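LacI family sugar-binding transcriptional regulator (Enterococcus faecalis V583, PDB 4RK0) binds ribose in the cleft of its sugar-binding domain and probably regulates transcription as a DNA-binding repressor of the LacI family. Local coordinates at residues A[160-164]-A[185-191]; A[167-171]-A[192-197]; A[215-220]-A[264-268]; A[93-97]-A[137-141]. Numbering follows the deposited sequence.

Interaction 1 (A[160-164]-A[185-191]). With RIB (alpha-D-ribofuranose), chain E.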
# COMPACT_ATOMS: atom_id res chain seq x y z
N THR A 160 -20.12 5.56 -6.24
CA THR A 160 -19.35 4.46 -6.71
C THR A 160 -18.51 3.99 -5.56
O THR A 160 -18.33 4.71 -4.59
CB THR A 160 -18.50 4.87 -7.94
OG1 THR A 160 -18.20 3.70 -8.73
CG2 THR A 160 -17.16 5.60 -7.49
N GLU A 161 -18.01 2.76 -5.65
CA GLU A 161 -17.14 2.19 -4.63
C GLU A 161 -15.89 3.07 -4.40
O GLU A 161 -15.28 3.62 -5.34
CB GLU A 161 -16.74 0.78 -5.02
CG GLU A 161 -15.72 0.13 -4.12
CD GLU A 161 -15.44 -1.31 -4.51
OE1 GLU A 161 -16.17 -2.19 -4.03
OE2 GLU A 161 -14.47 -1.56 -5.27
N LEU A 162 -15.51 3.17 -3.13
CA LEU A 162 -14.33 3.93 -2.71
C LEU A 162 -13.06 3.13 -3.00
O LEU A 162 -12.50 2.46 -2.12
CB LEU A 162 -14.44 4.21 -1.20
CG LEU A 162 -13.36 5.09 -0.56
CD1 LEU A 162 -13.41 6.46 -1.14
CD2 LEU A 162 -13.66 5.13 0.95
N SER A 163 -12.64 3.16 -4.26
CA SER A 163 -11.58 2.30 -4.74
C SER A 163 -11.20 2.68 -6.19
O SER A 163 -11.93 3.44 -6.85
CB SER A 163 -11.98 0.83 -4.69
OG SER A 163 -12.92 0.54 -5.69
N LYS A 164 -10.08 2.16 -6.65
CA LYS A 164 -9.68 2.39 -8.04
C LYS A 164 -10.73 1.81 -8.98
O LYS A 164 -11.11 2.44 -9.93
CB LYS A 164 -8.30 1.81 -8.31
CG LYS A 164 -7.15 2.46 -7.56
CD LYS A 164 -5.79 2.04 -8.11
CE LYS A 164 -5.33 0.67 -7.66
NZ LYS A 164 -5.48 0.41 -6.20
N ILE A 185 -13.34 11.87 -4.55
CA ILE A 185 -13.32 12.03 -3.10
C ILE A 185 -12.14 11.35 -2.44
O ILE A 185 -11.85 11.59 -1.28
CB ILE A 185 -14.68 11.63 -2.46
CG1 ILE A 185 -15.11 12.65 -1.43
CG2 ILE A 185 -14.61 10.26 -1.88
CD1 ILE A 185 -15.65 13.90 -2.03
N ASN A 186 -11.43 10.50 -3.19
CA ASN A 186 -10.08 10.12 -2.79
C ASN A 186 -9.21 9.87 -4.02
O ASN A 186 -9.72 9.79 -5.15
CB ASN A 186 -10.01 9.00 -1.77
CG ASN A 186 -10.20 7.62 -2.36
OD1 ASN A 186 -10.75 7.44 -3.45
ND2 ASN A 186 -9.76 6.62 -1.61
N ASP A 187 -7.90 9.78 -3.79
CA ASP A 187 -6.94 9.63 -4.90
C ASP A 187 -7.15 8.28 -5.62
O ASP A 187 -7.01 8.21 -6.84
CB ASP A 187 -5.49 9.79 -4.44
CG ASP A 187 -5.13 11.25 -4.05
OD1 ASP A 187 -5.79 12.19 -4.51
OD2 ASP A 187 -4.17 11.42 -3.30
N GLU A 188 -7.48 7.24 -4.89
CA GLU A 188 -7.76 5.94 -5.54
C GLU A 188 -8.91 6.03 -6.55
O GLU A 188 -8.80 5.53 -7.67
CB GLU A 188 -8.04 4.86 -4.49
CG GLU A 188 -6.83 4.49 -3.66
CD GLU A 188 -6.81 3.02 -3.24
OE1 GLU A 188 -7.86 2.50 -2.81
OE2 GLU A 188 -5.75 2.39 -3.31
N ILE A 189 -10.01 6.69 -6.19
CA ILE A 189 -11.05 6.96 -7.19
C ILE A 189 -10.50 7.71 -8.41
O ILE A 189 -10.88 7.40 -9.55
CB ILE A 189 -12.21 7.76 -6.60
CG1 ILE A 189 -12.97 6.86 -5.64
CG2 ILE A 189 -13.14 8.27 -7.70
CD1 ILE A 189 -14.15 7.51 -4.92
N ALA A 190 -9.71 8.75 -8.17
CA ALA A 190 -9.12 9.53 -9.23
C ALA A 190 -8.27 8.67 -10.17
O ALA A 190 -8.29 8.86 -11.40
CB ALA A 190 -8.23 10.61 -8.65
N PHE A 191 -7.49 7.77 -9.60
CA PHE A 191 -6.69 6.86 -10.45
C PHE A 191 -7.59 6.01 -11.34
O PHE A 191 -7.26 5.73 -12.52
CB PHE A 191 -5.72 5.98 -9.65
CG PHE A 191 -4.77 6.75 -8.79
CD1 PHE A 191 -4.35 8.05 -9.13
CD2 PHE A 191 -4.30 6.19 -7.61
CE1 PHE A 191 -3.49 8.76 -8.31
CE2 PHE A 191 -3.45 6.90 -6.80
CZ PHE A 191 -3.05 8.19 -7.15
O5 RIB E . -8.20 7.47 0.73
C5 RIB E . -8.82 6.67 1.73
C4 RIB E . -9.86 7.51 2.31
O4 RIB E . -10.71 6.83 3.26
C3 RIB E . -8.94 8.56 2.88
O3 RIB E . -9.33 9.74 2.18
C2 RIB E . -9.25 8.44 4.38
O2 RIB E . -9.47 9.69 4.97
C1 RIB E . -10.38 7.40 4.53
O1 RIB E . -11.45 7.89 5.32
O HOH W 1 -10.00 3.56 -1.36
O HOH W 2 -8.21 0.51 -4.99
O HOH W 3 -3.84 2.17 -4.87
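Thr160 leaves strand 154-159 with its CG2 4.4 Å from Ile189 CD1, while its OG1 bonds to the backbone of Gly166. Glu161 points its CA-to-CB bond away from helix 187-199, yet OE2 takes a 2.6 Å hydrogen bond from Ser163 OG. Leu162, centre of an inverse gamma turn, sends CD1 to within 4.1 Å of Ile185 CG2, 4.0 Å of Ile189 CD1 and 3.6 Å of Asn186 CG. Its O accepts from water 1, which also bonds to Asn186 ND2 and Glu188 OE1. Ser163 N-caps the next helix. Lys164 lies closest to helix 187-199: its CA donates a CA-H...O contact to Glu188 O (3.3 Å), its NZ forms a salt bridge to Glu188 OE2 (3.5 Å), and water 3 joins the same two atoms, water 2 reaching Glu188 OE1 weakly. Asn186 caps that helix through OD1, 2.9 Å from Ile189 N, leaving ND2 to bond ribose O5 at 2.9 Å. Loops following parallel strands, with a helix N-cap touching the sugar, are typical of the periplasmic-binding-protein-like cleft.

Interaction 2 (A[167-171]-A[192-197]); sequences GYQAV and GLYRGL
Two right-handed helices, 167-171 and 192-197, run roughly the same way, crossing at -40° with their axes 7.0 Å apart. Glycines permit this approach. Tyr168 and Gly192 have the closest CA pair, 4.1 Å apart; Gly167 C is 3.6 Å from Gly192 C, and a CB on Gly192 would clash with Gly167 CA and Tyr168 N. Tyr168 CA makes a CA-H...O contact with Gly192 O at 3.3 Å. One turn on, Val171 (chi1 t) is the knob in a hole lined by Gly192, Leu193, Gly196 and Leu197: its CG1 is 3.7 Å from Gly196 C and 3.9 Å from Leu197 CD2, and its CG2 3.9 Å from Leu193 CD2. A CB on Gly196 would strike that CG2. Leu193, rotamer mt, reaches back so that CD2 lies 3.3 Å from Gly167 O. Tyr168 (chi1 t) sets CD1 3.6 Å from Gly196 CA, and the extended Arg195 lays its guanidinium flat on the ring, a cation-pi stack with Arg195 CZ 4.0 Å from the Tyr168 ring centroid and planes at 10°. Tyr168 OH is hydrogen-bonded to Glu199. Such glycine-lined packing joins neighbouring helices on one face of the parallel sheet of this alpha/beta, Rossmann-like subdomain.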
# COMPACT_ATOMS: atom_id res chain seq x y z
N GLY A 167 -13.71 4.22 -9.28
CA GLY A 167 -13.52 5.38 -10.16
C GLY A 167 -13.60 4.94 -11.64
O GLY A 167 -14.21 5.61 -12.49
N TYR A 168 -13.02 3.79 -11.92
CA TYR A 168 -13.07 3.21 -13.27
C TYR A 168 -14.48 2.97 -13.73
O TYR A 168 -14.85 3.32 -14.85
CB TYR A 168 -12.26 1.91 -13.27
CG TYR A 168 -12.21 1.16 -14.60
CD1 TYR A 168 -11.58 1.71 -15.69
CD2 TYR A 168 -12.75 -0.12 -14.73
CE1 TYR A 168 -11.52 1.02 -16.90
CE2 TYR A 168 -12.70 -0.82 -15.93
CZ TYR A 168 -12.07 -0.25 -17.01
OH TYR A 168 -11.99 -0.93 -18.20
N GLN A 169 -15.30 2.37 -12.86
CA GLN A 169 -16.68 2.04 -13.20
C GLN A 169 -17.58 3.26 -13.26
O GLN A 169 -18.67 3.15 -13.78
CB GLN A 169 -17.24 1.07 -12.19
CG GLN A 169 -16.69 -0.32 -12.35
CD GLN A 169 -17.13 -1.23 -11.22
OE1 GLN A 169 -17.71 -0.79 -10.22
NE2 GLN A 169 -16.84 -2.51 -11.36
N ALA A 170 -17.15 4.40 -12.71
CA ALA A 170 -17.92 5.67 -12.87
C ALA A 170 -17.77 6.34 -14.24
O ALA A 170 -18.53 7.25 -14.60
CB ALA A 170 -17.54 6.66 -11.76
N VAL A 171 -16.77 5.94 -15.02
CA VAL A 171 -16.44 6.70 -16.20
C VAL A 171 -17.56 6.70 -17.26
O VAL A 171 -17.86 7.74 -17.84
CB VAL A 171 -15.05 6.33 -16.77
CG1 VAL A 171 -14.83 6.99 -18.12
CG2 VAL A 171 -13.95 6.72 -15.78
N GLY A 192 -8.74 5.64 -10.82
CA GLY A 192 -9.70 4.84 -11.59
C GLY A 192 -10.26 5.62 -12.75
O GLY A 192 -10.37 5.10 -13.85
N LEU A 193 -10.64 6.86 -12.48
CA LEU A 193 -11.01 7.83 -13.50
C LEU A 193 -10.00 7.97 -14.61
O LEU A 193 -10.36 7.90 -15.81
CB LEU A 193 -11.31 9.20 -12.88
CG LEU A 193 -12.45 9.24 -11.85
CD1 LEU A 193 -12.57 10.63 -11.23
CD2 LEU A 193 -13.75 8.87 -12.49
N TYR A 194 -8.75 8.18 -14.22
CA TYR A 194 -7.65 8.26 -15.20
C TYR A 194 -7.69 7.06 -16.16
O TYR A 194 -7.64 7.24 -17.37
CB TYR A 194 -6.29 8.26 -14.52
CG TYR A 194 -5.72 9.61 -14.11
CD1 TYR A 194 -6.50 10.57 -13.47
CD2 TYR A 194 -4.36 9.88 -14.29
CE1 TYR A 194 -5.97 11.80 -13.10
CE2 TYR A 194 -3.81 11.09 -13.91
CZ TYR A 194 -4.61 12.06 -13.31
OH TYR A 194 -4.00 13.25 -12.95
N ARG A 195 -7.75 5.85 -15.62
CA ARG A 195 -7.75 4.65 -16.44
C ARG A 195 -8.99 4.59 -17.35
O ARG A 195 -8.87 4.29 -18.52
CB ARG A 195 -7.68 3.41 -15.55
CG ARG A 195 -7.80 2.10 -16.28
CD ARG A 195 -7.93 0.91 -15.34
NE ARG A 195 -8.24 -0.34 -16.04
CZ ARG A 195 -8.69 -1.46 -15.45
NH1 ARG A 195 -8.92 -1.51 -14.14
NH2 ARG A 195 -8.94 -2.54 -16.19
N GLY A 196 -10.16 4.88 -16.83
CA GLY A 196 -11.35 4.77 -17.64
C GLY A 196 -11.39 5.82 -18.72
O GLY A 196 -11.80 5.55 -19.88
N LEU A 197 -10.98 7.04 -18.35
CA LEU A 197 -10.94 8.12 -19.32
C LEU A 197 -9.91 7.78 -20.42
O LEU A 197 -10.16 8.04 -21.60
CB LEU A 197 -10.62 9.46 -18.67
CG LEU A 197 -11.80 10.01 -17.85
CD1 LEU A 197 -11.39 11.23 -17.03
CD2 LEU A 197 -12.96 10.38 -18.76

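Interaction 3 (A[215-220]-A[264-268])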
# COMPACT_ATOMS: atom_id res chain seq x y z
N ASN A 215 -3.36 13.10 -1.33
CA ASN A 215 -1.98 13.25 -1.72
C ASN A 215 -1.13 12.06 -1.42
O ASN A 215 -0.04 12.18 -0.91
CB ASN A 215 -1.36 14.49 -1.12
CG ASN A 215 -0.03 14.86 -1.77
OD1 ASN A 215 0.13 14.72 -2.96
ND2 ASN A 215 0.91 15.32 -0.98
N VAL A 216 -1.61 10.90 -1.84
CA VAL A 216 -0.83 9.68 -1.66
C VAL A 216 0.37 9.79 -2.62
O VAL A 216 0.40 10.63 -3.51
CB VAL A 216 -1.66 8.39 -1.92
CG1 VAL A 216 -2.83 8.25 -0.93
CG2 VAL A 216 -2.18 8.32 -3.35
N ASP A 217 1.36 8.95 -2.43
CA ASP A 217 2.64 9.13 -3.14
C ASP A 217 2.48 8.98 -4.65
O ASP A 217 3.12 9.72 -5.42
CB ASP A 217 3.70 8.18 -2.58
CG ASP A 217 4.55 8.83 -1.51
OD1 ASP A 217 4.98 9.99 -1.72
OD2 ASP A 217 4.79 8.21 -0.46
N MET A 218 1.59 8.08 -5.06
CA MET A 218 1.30 7.84 -6.48
C MET A 218 0.82 9.06 -7.27
O MET A 218 0.83 9.00 -8.50
CB MET A 218 0.27 6.71 -6.67
CG MET A 218 0.84 5.29 -6.80
SD MET A 218 2.20 5.01 -7.96
CE MET A 218 1.43 4.73 -9.51
N CYS A 219 0.37 10.13 -6.59
CA CYS A 219 -0.13 11.31 -7.29
C CYS A 219 0.91 11.88 -8.29
O CYS A 219 0.56 12.42 -9.33
CB CYS A 219 -0.53 12.38 -6.28
SG CYS A 219 -2.09 12.00 -5.41
N GLU A 220 2.18 11.76 -7.93
CA GLU A 220 3.29 12.31 -8.73
C GLU A 220 3.76 11.35 -9.83
O GLU A 220 4.57 11.74 -10.67
CB GLU A 220 4.46 12.66 -7.83
CG GLU A 220 4.10 13.60 -6.67
CD GLU A 220 5.30 14.15 -5.93
OE1 GLU A 220 6.36 13.48 -5.89
OE2 GLU A 220 5.18 15.25 -5.35
N LEU A 264 -4.24 22.35 -0.44
CA LEU A 264 -4.26 22.07 -1.87
C LEU A 264 -2.84 21.91 -2.41
O LEU A 264 -1.96 22.70 -2.09
CB LEU A 264 -4.91 23.22 -2.61
CG LEU A 264 -4.93 23.17 -4.12
CD1 LEU A 264 -5.72 21.98 -4.60
CD2 LEU A 264 -5.50 24.47 -4.67
N ILE A 265 -2.64 20.87 -3.19
CA ILE A 265 -1.39 20.63 -3.91
C ILE A 265 -1.71 20.70 -5.35
O ILE A 265 -2.35 19.81 -5.87
CB ILE A 265 -0.81 19.23 -3.65
CG1 ILE A 265 -0.66 18.98 -2.15
CG2 ILE A 265 0.56 19.09 -4.33
CD1 ILE A 265 0.30 19.91 -1.44
N GLU A 266 -1.29 21.78 -6.01
CA GLU A 266 -1.60 21.96 -7.40
C GLU A 266 -0.53 21.30 -8.26
O GLU A 266 0.67 21.58 -8.11
CB GLU A 266 -1.73 23.44 -7.73
CG GLU A 266 -2.12 23.77 -9.16
CD GLU A 266 -2.61 25.20 -9.33
OE1 GLU A 266 -2.59 25.95 -8.33
OE2 GLU A 266 -3.02 25.58 -10.45
N ARG A 267 -0.99 20.42 -9.14
CA ARG A 267 -0.13 19.75 -10.09
C ARG A 267 -0.64 20.03 -11.49
O ARG A 267 -0.80 21.22 -11.87
CB ARG A 267 0.00 18.26 -9.75
CG ARG A 267 0.70 18.04 -8.45
CD ARG A 267 1.18 16.61 -8.29
NE ARG A 267 1.90 16.46 -7.03
CZ ARG A 267 1.37 16.03 -5.88
NH1 ARG A 267 0.07 15.73 -5.80
NH2 ARG A 267 2.13 15.92 -4.80
N PHE A 268 -0.91 19.00 -12.28
CA PHE A 268 -1.14 19.20 -13.69
C PHE A 268 -2.42 18.60 -14.20
O PHE A 268 -2.66 18.55 -15.42
CB PHE A 268 0.11 18.75 -14.48
CG PHE A 268 1.28 19.67 -14.26
CD1 PHE A 268 1.38 20.87 -14.97
CD2 PHE A 268 2.23 19.40 -13.28
CE1 PHE A 268 2.43 21.74 -14.74
CE2 PHE A 268 3.29 20.28 -13.05
CZ PHE A 268 3.38 21.45 -13.79
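Arg267 bridges the gap between two backbones that stay apart, the nearest CA atoms, those of Asn215 and Ile265, being 7.7 Å from each other. Its chain is extended after an m start (chi1 -65°, chi2 and chi3 t), and chi4 of 95° turns the guanidinium across the end of the arm. Asn215, in a left-handed backbone conformation with chi1 t, presents OD1 near the plane of that group and receives two hydrogen bonds, from Arg267 NH1 and Arg267 NH2, each 3.0 Å. Glu220 starts m and continues t, placing CG over one face of the guanidinium and OE2 3.2 Å from Arg267 NH2 in a hydrogen-bonded salt bridge. Cys219, on the same 3-10 turn (217-220) with chi1 m, rests its CB 3.4 Å from Arg267 NH1, which also donates to Leu226 O. Ile265, chi1 and chi2 both m, adds a lighter touch, its CG1 lying 4.2 Å from Asn215 ND2. On the far side of the 3-10 turn, Met218 packs against Met218 of the second subunit. The arginine pins the loop after strand 209-211, an edge strand of the parallel sheet, to the segment just past strand 257-265, a surface tie within the periplasmic-binding-protein-like fold.

Interaction 4 (A[93-97]-A[137-141]); sequences LDQKK and PVNIQ. With RIB (alpha-D-ribofuranose), chain E.
A type II' beta turn from Leu93 to Lys96, closed by Lys96 N to Leu93 O at 3.1 Å, faces the first turn of helix 138-150, with Pro137 at the N-cap. Asp94 takes the positive phi of the turn (60/-121). Gln95 and Pro137 have CA atoms 5.3 Å apart, Lys97 and Val138 6.5 Å. No direct hydrogen bond crosses between the segments; water does the joining. Water 4 donates to Asp94 O (2.8 Å) and accepts from Asn139 N (3.2 Å); water 5 donates to Gln95 O (2.7 Å) and accepts from Val138 N (3.0 Å), so helix NH groups reach loop carbonyls. Direct contacts are van der Waals: Asp94 O lies 3.2 Å from Asn139 CG, Gln95 OE1 3.6 Å from Pro137 CG, Gln95 CA 3.4 Å from Asn139 OD1, and Lys97 CD 4.3 Å from Val138 CG1. Sugar bonds converge from both segments. Asp94 (chi1 t) accepts from ribose O2 at OD1, 2.6 Å, its OD2 also facing ribose O1 in a less certain position. Asn139 (chi1 p) gives ND2 to ribose O1 at 2.9 Å, and Gln95 (chi1 m, chi2 t) gives NE2 to ribose O4 at 3.3 Å. Phe21 and Phe22 touch Asp94 from helix 20-35. Polar residues from the loop after strand 90-93 and from a helix N-terminus, meeting over one sugar, are characteristic of the interdomain cleft of periplasmic-binding-protein-like sensors.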
# COMPACT_ATOMS: atom_id res chain seq x y z
N LEU A 93 -10.46 7.86 14.77
CA LEU A 93 -10.07 8.74 13.74
C LEU A 93 -10.68 8.24 12.44
O LEU A 93 -11.25 7.14 12.36
CB LEU A 93 -8.54 8.77 13.59
CG LEU A 93 -7.87 7.51 13.09
CD1 LEU A 93 -6.47 7.86 12.52
CD2 LEU A 93 -7.80 6.42 14.12
N ASP A 94 -10.55 9.11 11.46
CA ASP A 94 -10.84 8.81 10.07
C ASP A 94 -12.32 8.41 9.90
O ASP A 94 -13.20 9.22 10.21
CB ASP A 94 -9.89 7.76 9.53
CG ASP A 94 -9.75 7.88 8.00
OD1 ASP A 94 -9.39 8.98 7.51
OD2 ASP A 94 -10.08 6.93 7.29
N GLN A 95 -12.58 7.21 9.38
CA GLN A 95 -13.97 6.76 9.12
C GLN A 95 -14.74 6.43 10.38
O GLN A 95 -15.94 6.30 10.30
CB GLN A 95 -14.02 5.52 8.23
CG GLN A 95 -13.28 5.78 6.92
CD GLN A 95 -13.47 4.68 5.89
OE1 GLN A 95 -14.23 3.74 6.09
NE2 GLN A 95 -12.78 4.81 4.78
N LYS A 96 -14.06 6.27 11.51
CA LYS A 96 -14.76 6.12 12.80
C LYS A 96 -15.13 7.46 13.40
O LYS A 96 -14.25 8.23 13.80
CB LYS A 96 -13.92 5.35 13.82
CG LYS A 96 -14.53 5.22 15.22
CD LYS A 96 -15.86 4.43 15.18
CE LYS A 96 -16.69 4.63 16.46
NZ LYS A 96 -18.11 4.20 16.29
N LYS A 97 -16.43 7.72 13.46
CA LYS A 97 -16.96 8.95 13.99
C LYS A 97 -16.84 9.00 15.54
O LYS A 97 -17.09 8.01 16.21
CB LYS A 97 -18.42 9.09 13.55
CG LYS A 97 -19.25 10.15 14.25
CD LYS A 97 -18.73 11.55 14.00
CE LYS A 97 -19.74 12.57 14.50
NZ LYS A 97 -19.08 13.63 15.31
N PRO A 137 -18.81 7.34 5.05
CA PRO A 137 -18.41 7.71 6.41
C PRO A 137 -18.48 9.20 6.61
O PRO A 137 -18.41 9.95 5.64
CB PRO A 137 -16.97 7.20 6.52
CG PRO A 137 -16.92 6.07 5.55
CD PRO A 137 -17.80 6.47 4.41
N VAL A 138 -18.65 9.64 7.86
CA VAL A 138 -18.89 11.06 8.12
C VAL A 138 -17.74 11.97 7.65
O VAL A 138 -18.00 13.01 7.06
CB VAL A 138 -19.20 11.31 9.61
CG1 VAL A 138 -19.32 12.80 9.89
CG2 VAL A 138 -20.50 10.59 9.98
N ASN A 139 -16.50 11.54 7.86
CA ASN A 139 -15.36 12.32 7.43
C ASN A 139 -15.40 12.58 5.93
O ASN A 139 -15.15 13.68 5.48
CB ASN A 139 -14.05 11.65 7.90
CG ASN A 139 -13.76 10.30 7.23
OD1 ASN A 139 -14.64 9.43 7.07
ND2 ASN A 139 -12.50 10.10 6.88
N ILE A 140 -15.81 11.57 5.17
CA ILE A 140 -15.87 11.70 3.73
C ILE A 140 -17.05 12.57 3.32
O ILE A 140 -16.88 13.46 2.49
CB ILE A 140 -15.92 10.32 3.05
CG1 ILE A 140 -14.55 9.67 3.26
CG2 ILE A 140 -16.26 10.49 1.59
CD1 ILE A 140 -14.49 8.18 2.98
N GLN A 141 -18.19 12.39 4.00
CA GLN A 141 -19.36 13.19 3.75
C GLN A 141 -19.03 14.66 3.97
O GLN A 141 -19.44 15.50 3.20
CB GLN A 141 -20.55 12.77 4.66
CG GLN A 141 -21.88 13.34 4.16
CD GLN A 141 -22.36 12.70 2.85
OE1 GLN A 141 -22.78 13.40 1.91
NE2 GLN A 141 -22.30 11.39 2.79
O5 RIB E . -8.20 7.47 0.73
C5 RIB E . -8.82 6.67 1.73
C4 RIB E . -9.86 7.51 2.31
O4 RIB E . -10.71 6.83 3.26
C3 RIB E . -8.94 8.56 2.88
O3 RIB E . -9.33 9.74 2.18
C2 RIB E . -9.25 8.44 4.38
O2 RIB E . -9.47 9.69 4.97
C1 RIB E . -10.38 7.40 4.53
O1 RIB E . -11.45 7.89 5.32
O HOH W 4 -15.93 9.60 10.33
O HOH W 5 -18.28 7.58 9.97

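How the interactions relate
Along the chain interaction 4 opens and closes first, interactions 1 and 2 then alternate their segments, and interaction 3 follows. Interactions 1 and 2, centres about 9 Å apart, share helix 187-199, and Ile189 CG2 packs 3.8 Å from Gly167 CA of helix 164-175. Interaction 4 lies about 16 Å from interaction 1, centre to centre; both touch the ribose, and Leu162 CD2 meets Ile140 CD1 at 3.8 Å. Interaction 3, centred about 14 Å from interaction 1, is joined to it by Asp187 and by Phe191 against Met218. Interactions 1, 2 and 3 all reach the second subunit; helix 187-199 has Asn186 at its N-cap on the ribose and Phe191 and Arg195 at that partner chain.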